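Local coordinates for protein thermospermine synthase (Medicago truncatula, PDB 6BQ6) that probably makes thermospermine in polyamine biosynthesis, by transferring an aminopropyl group from decarboxylated S-adenosylmethionine to spermidine, at residues 83-87 and 249-254. Sequence-based numbering, arbitrary orientation.
Sequences DEFIY and AHIPSY. With TER (N-(3-amino-propyl)-N-(5-aminopropyl)-1,4-diaminobutane), chain F.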
ATOM      1  N   ASP B  83     -18.906   4.427  13.784  1.00 22.05           N
ATOM      2  CA  ASP B  83     -18.501   4.332  15.155  1.00 21.38           C
ATOM      3  C   ASP B  83     -18.127   5.602  15.879  1.00 20.31           C
ATOM      4  O   ASP B  83     -17.712   5.511  17.052  1.00 19.08           O
ATOM      5  CB  ASP B  83     -17.404   3.255  15.361  1.00 23.27           C
ATOM      6  CG  ASP B  83     -16.134   3.501  14.595  1.00 23.21           C
ATOM      7  OD1 ASP B  83     -15.853   4.637  14.211  1.00 23.95           O
ATOM      8  OD2 ASP B  83     -15.385   2.516  14.361  1.00 24.81           O
ATOM      9  N   GLU B  84     -18.284   6.760  15.269  1.00 20.50           N
ATOM     10  CA  GLU B  84     -18.006   8.000  16.004  1.00 21.18           C
ATOM     11  C   GLU B  84     -18.839   8.157  17.279  1.00 20.91           C
ATOM     12  O   GLU B  84     -18.403   8.815  18.211  1.00 19.26           O
ATOM     13  CB  GLU B  84     -18.094   9.245  15.113  1.00 22.26           C
ATOM     14  CG  GLU B  84     -19.435   9.510  14.485  1.00 23.12           C
ATOM     15  CD  GLU B  84     -20.419  10.300  15.331  1.00 24.25           C
ATOM     16  OE1 GLU B  84     -21.506  10.599  14.795  1.00 26.79           O
ATOM     17  OE2 GLU B  84     -20.189  10.615  16.510  1.00 23.03           O
ATOM     18  N   PHE B  85     -20.027   7.563  17.305  1.00 19.89           N
ATOM     19  CA  PHE B  85     -20.883   7.579  18.507  1.00 20.22           C
ATOM     20  C   PHE B  85     -20.120   7.067  19.747  1.00 19.27           C
ATOM     21  O   PHE B  85     -20.364   7.509  20.857  1.00 19.10           O
ATOM     22  CB  PHE B  85     -22.212   6.842  18.295  1.00 20.72           C
ATOM     23  CG  PHE B  85     -22.112   5.338  18.300  1.00 21.21           C
ATOM     24  CD1 PHE B  85     -22.224   4.632  19.444  1.00 21.28           C
ATOM     25  CD2 PHE B  85     -21.883   4.642  17.128  1.00 21.94           C
ATOM     26  CE1 PHE B  85     -22.140   3.248  19.471  1.00 22.13           C
ATOM     27  CE2 PHE B  85     -21.796   3.257  17.138  1.00 22.44           C
ATOM     28  CZ  PHE B  85     -21.906   2.561  18.306  1.00 22.45           C
ATOM     29  N   ILE B  86     -19.204   6.093  19.551  1.00 18.37           N
ATOM     30  CA  ILE B  86     -18.448   5.571  20.664  1.00 18.85           C
ATOM     31  C   ILE B  86     -17.538   6.677  21.248  1.00 18.83           C
ATOM     32  O   ILE B  86     -17.538   6.873  22.465  1.00 17.75           O
ATOM     33  CB  ILE B  86     -17.613   4.352  20.263  1.00 19.51           C
ATOM     34  CG1 ILE B  86     -18.508   3.267  19.672  1.00 19.87           C
ATOM     35  CG2 ILE B  86     -16.822   3.792  21.451  1.00 19.74           C
ATOM     36  CD1 ILE B  86     -17.735   2.078  19.182  1.00 21.00           C
ATOM     37  N   TYR B  87     -16.758   7.340  20.390  1.00 18.47           N
ATOM     38  CA  TYR B  87     -15.834   8.337  20.837  1.00 17.88           C
ATOM     39  C   TYR B  87     -16.638   9.486  21.491  1.00 17.44           C
ATOM     40  O   TYR B  87     -16.258   9.980  22.543  1.00 16.80           O
ATOM     41  CB  TYR B  87     -14.998   8.863  19.643  1.00 18.99           C
ATOM     42  CG  TYR B  87     -14.179  10.060  19.992  1.00 18.75           C
ATOM     43  CD1 TYR B  87     -12.874   9.935  20.487  1.00 19.82           C
ATOM     44  CD2 TYR B  87     -14.683  11.342  19.814  1.00 18.77           C
ATOM     45  CE1 TYR B  87     -12.135  11.069  20.826  1.00 20.19           C
ATOM     46  CE2 TYR B  87     -13.968  12.457  20.167  1.00 19.30           C
ATOM     47  CZ  TYR B  87     -12.691  12.315  20.656  1.00 20.83           C
ATOM     48  OH  TYR B  87     -11.958  13.449  20.982  1.00 22.37           O
ATOM     49  N   ALA B 249     -11.738   2.875  25.607  1.00 16.91           N
ATOM     50  CA  ALA B 249     -12.683   2.042  24.857  1.00 17.49           C
ATOM     51  C   ALA B 249     -12.174   1.858  23.470  1.00 18.16           C
ATOM     52  O   ALA B 249     -11.562   2.732  22.910  1.00 18.36           O
ATOM     53  CB  ALA B 249     -14.048   2.732  24.825  1.00 18.39           C
ATOM     54  N   HIS B 250     -12.471   0.705  22.892  1.00 18.52           N
ATOM     55  CA  HIS B 250     -12.095   0.460  21.510  1.00 19.14           C
ATOM     56  C   HIS B 250     -12.930   1.214  20.508  1.00 19.86           C
ATOM     57  O   HIS B 250     -14.162   1.211  20.606  1.00 19.35           O
ATOM     58  CB  HIS B 250     -12.286  -1.039  21.247  1.00 19.77           C
ATOM     59  CG  HIS B 250     -11.802  -1.508  19.892  1.00 20.52           C
ATOM     60  ND1 HIS B 250     -12.630  -2.116  18.986  1.00 20.54           N
ATOM     61  CD2 HIS B 250     -10.595  -1.427  19.295  1.00 21.33           C
ATOM     62  CE1 HIS B 250     -11.968  -2.368  17.874  1.00 21.08           C
ATOM     63  NE2 HIS B 250     -10.721  -1.964  18.043  1.00 20.97           N
ATOM     64  N   ILE B 251     -12.262   1.786  19.511  1.00 20.58           N
ATOM     65  CA  ILE B 251     -12.936   2.426  18.396  1.00 21.79           C
ATOM     66  C   ILE B 251     -12.425   1.753  17.091  1.00 21.39           C
ATOM     67  O   ILE B 251     -11.298   1.912  16.713  1.00 22.06           O
ATOM     68  CB  ILE B 251     -12.722   3.925  18.418  1.00 23.79           C
ATOM     69  CG1 ILE B 251     -13.375   4.503  19.708  1.00 26.15           C
ATOM     70  CG2 ILE B 251     -13.383   4.590  17.214  1.00 24.14           C
ATOM     71  CD1 ILE B 251     -12.813   5.815  20.063  1.00 29.47           C
ATOM     72  N   PRO B 252     -13.252   0.935  16.469  1.00 22.01           N
ATOM     73  CA  PRO B 252     -12.754   0.082  15.385  1.00 21.68           C
ATOM     74  C   PRO B 252     -12.063   0.858  14.296  1.00 22.74           C
ATOM     75  O   PRO B 252     -11.001   0.440  13.849  1.00 22.97           O
ATOM     76  CB  PRO B 252     -14.027  -0.610  14.866  1.00 22.80           C
ATOM     77  CG  PRO B 252     -14.916  -0.647  16.025  1.00 23.64           C
ATOM     78  CD  PRO B 252     -14.623   0.563  16.855  1.00 22.50           C
ATOM     79  N   SER B 253     -12.603   2.011  13.914  1.00 21.81           N
ATOM     80  CA  SER B 253     -12.027   2.780  12.815  1.00 23.07           C
ATOM     81  C   SER B 253     -10.687   3.392  13.168  1.00 24.13           C
ATOM     82  O   SER B 253      -9.918   3.743  12.279  1.00 24.88           O
ATOM     83  CB  SER B 253     -12.957   3.889  12.350  1.00 22.52           C
ATOM     84  OG  SER B 253     -13.253   4.796  13.367  1.00 22.06           O
ATOM     85  N   TYR B 254     -10.411   3.535  14.460  1.00 24.57           N
ATOM     86  CA  TYR B 254      -9.134   4.033  14.943  1.00 26.36           C
ATOM     87  C   TYR B 254      -8.056   2.994  15.041  1.00 26.74           C
ATOM     88  O   TYR B 254      -6.893   3.357  15.331  1.00 29.53           O
ATOM     89  CB  TYR B 254      -9.363   4.711  16.318  1.00 27.88           C
ATOM     90  CG  TYR B 254     -10.173   6.001  16.364  1.00 28.48           C
ATOM     91  CD1 TYR B 254     -10.805   6.551  15.233  1.00 29.38           C
ATOM     92  CD2 TYR B 254     -10.333   6.669  17.572  1.00 30.63           C
ATOM     93  CE1 TYR B 254     -11.531   7.721  15.321  1.00 30.53           C
ATOM     94  CE2 TYR B 254     -11.061   7.844  17.672  1.00 31.36           C
ATOM     95  CZ  TYR B 254     -11.663   8.371  16.551  1.00 32.92           C
ATOM     96  OH  TYR B 254     -12.378   9.522  16.661  1.00 33.06           O
TER
HETATM   97  N1  TER F 402      -9.632  18.587  16.011  1.00 54.71           N
HETATM   98  C2  TER F 402     -10.824  17.946  16.526  1.00 51.61           C
HETATM   99  C3  TER F 402     -10.446  16.949  17.617  1.00 48.87           C
HETATM  100  C4  TER F 402      -9.714  15.738  17.098  1.00 47.73           C
HETATM  101  N5  TER F 402      -9.619  14.721  18.119  1.00 49.96           N
HETATM  102  C6  TER F 402     -10.075  13.376  17.851  1.00 47.19           C
HETATM  103  C7  TER F 402      -9.205  12.347  18.556  1.00 47.30           C
HETATM  104  C8  TER F 402      -9.332  11.018  17.833  1.00 47.09           C
HETATM  105  N9  TER F 402      -8.386  10.877  16.748  1.00 45.86           N
HETATM  106  C10 TER F 402      -8.424   9.669  15.965  1.00 45.94           C
HETATM  107  C11 TER F 402      -7.098   9.262  15.361  1.00 46.42           C
HETATM  108  C12 TER F 402      -7.236   7.822  14.867  1.00 47.80           C
HETATM  109  C13 TER F 402      -6.112   7.394  13.935  1.00 49.60           C
HETATM  110  N14 TER F 402      -4.830   7.919  14.373  1.00 52.92           N
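Ser253 OG donates to Asp83 OD1 at 2.7 Å. The backbone N of Ser253 reaches Asp83 OD2 at 2.9 Å, a little out of the carboxylate plane. Both oxygens are met on their syn sides, so one serine grips the buried carboxylate as a fork and fixes its rotation; aspartate is short enough to fit, its CG turned back between backbone N and carbonyl carbon (chi1 61°). An alanine here would probably leave the hydroxyl and N-H of Ser253 without their shared carboxylate and open a gap beside Pro252. Pro252, with no N-H to offer, packs CD against Asp83 OD2 (3.3 Å), leaving the N-H of Ser253 to bond that oxygen. The clasp joins the start of helix 84-98 to the 3-10 turn after strand 243-251, outermost in this chain's Rossmann-like sheet. Next to it, branched Ile86 sets CG2 3.9 Å from Ile251 CG1, and Ile223 of the second subunit packs on Ile86 and Pro252. Ile251 CD1 meets Tyr87 CB, and its CG2 backs the Tyr254 ring, whose opposite face carries thermospermine C10. Tyr254 OH, bonded to Gln78 O, lies over a face of the Tyr87 ring; Tyr87 OH bonds Asp181, the predicted proton acceptor, and touches thermospermine C6 at 3.7 Å.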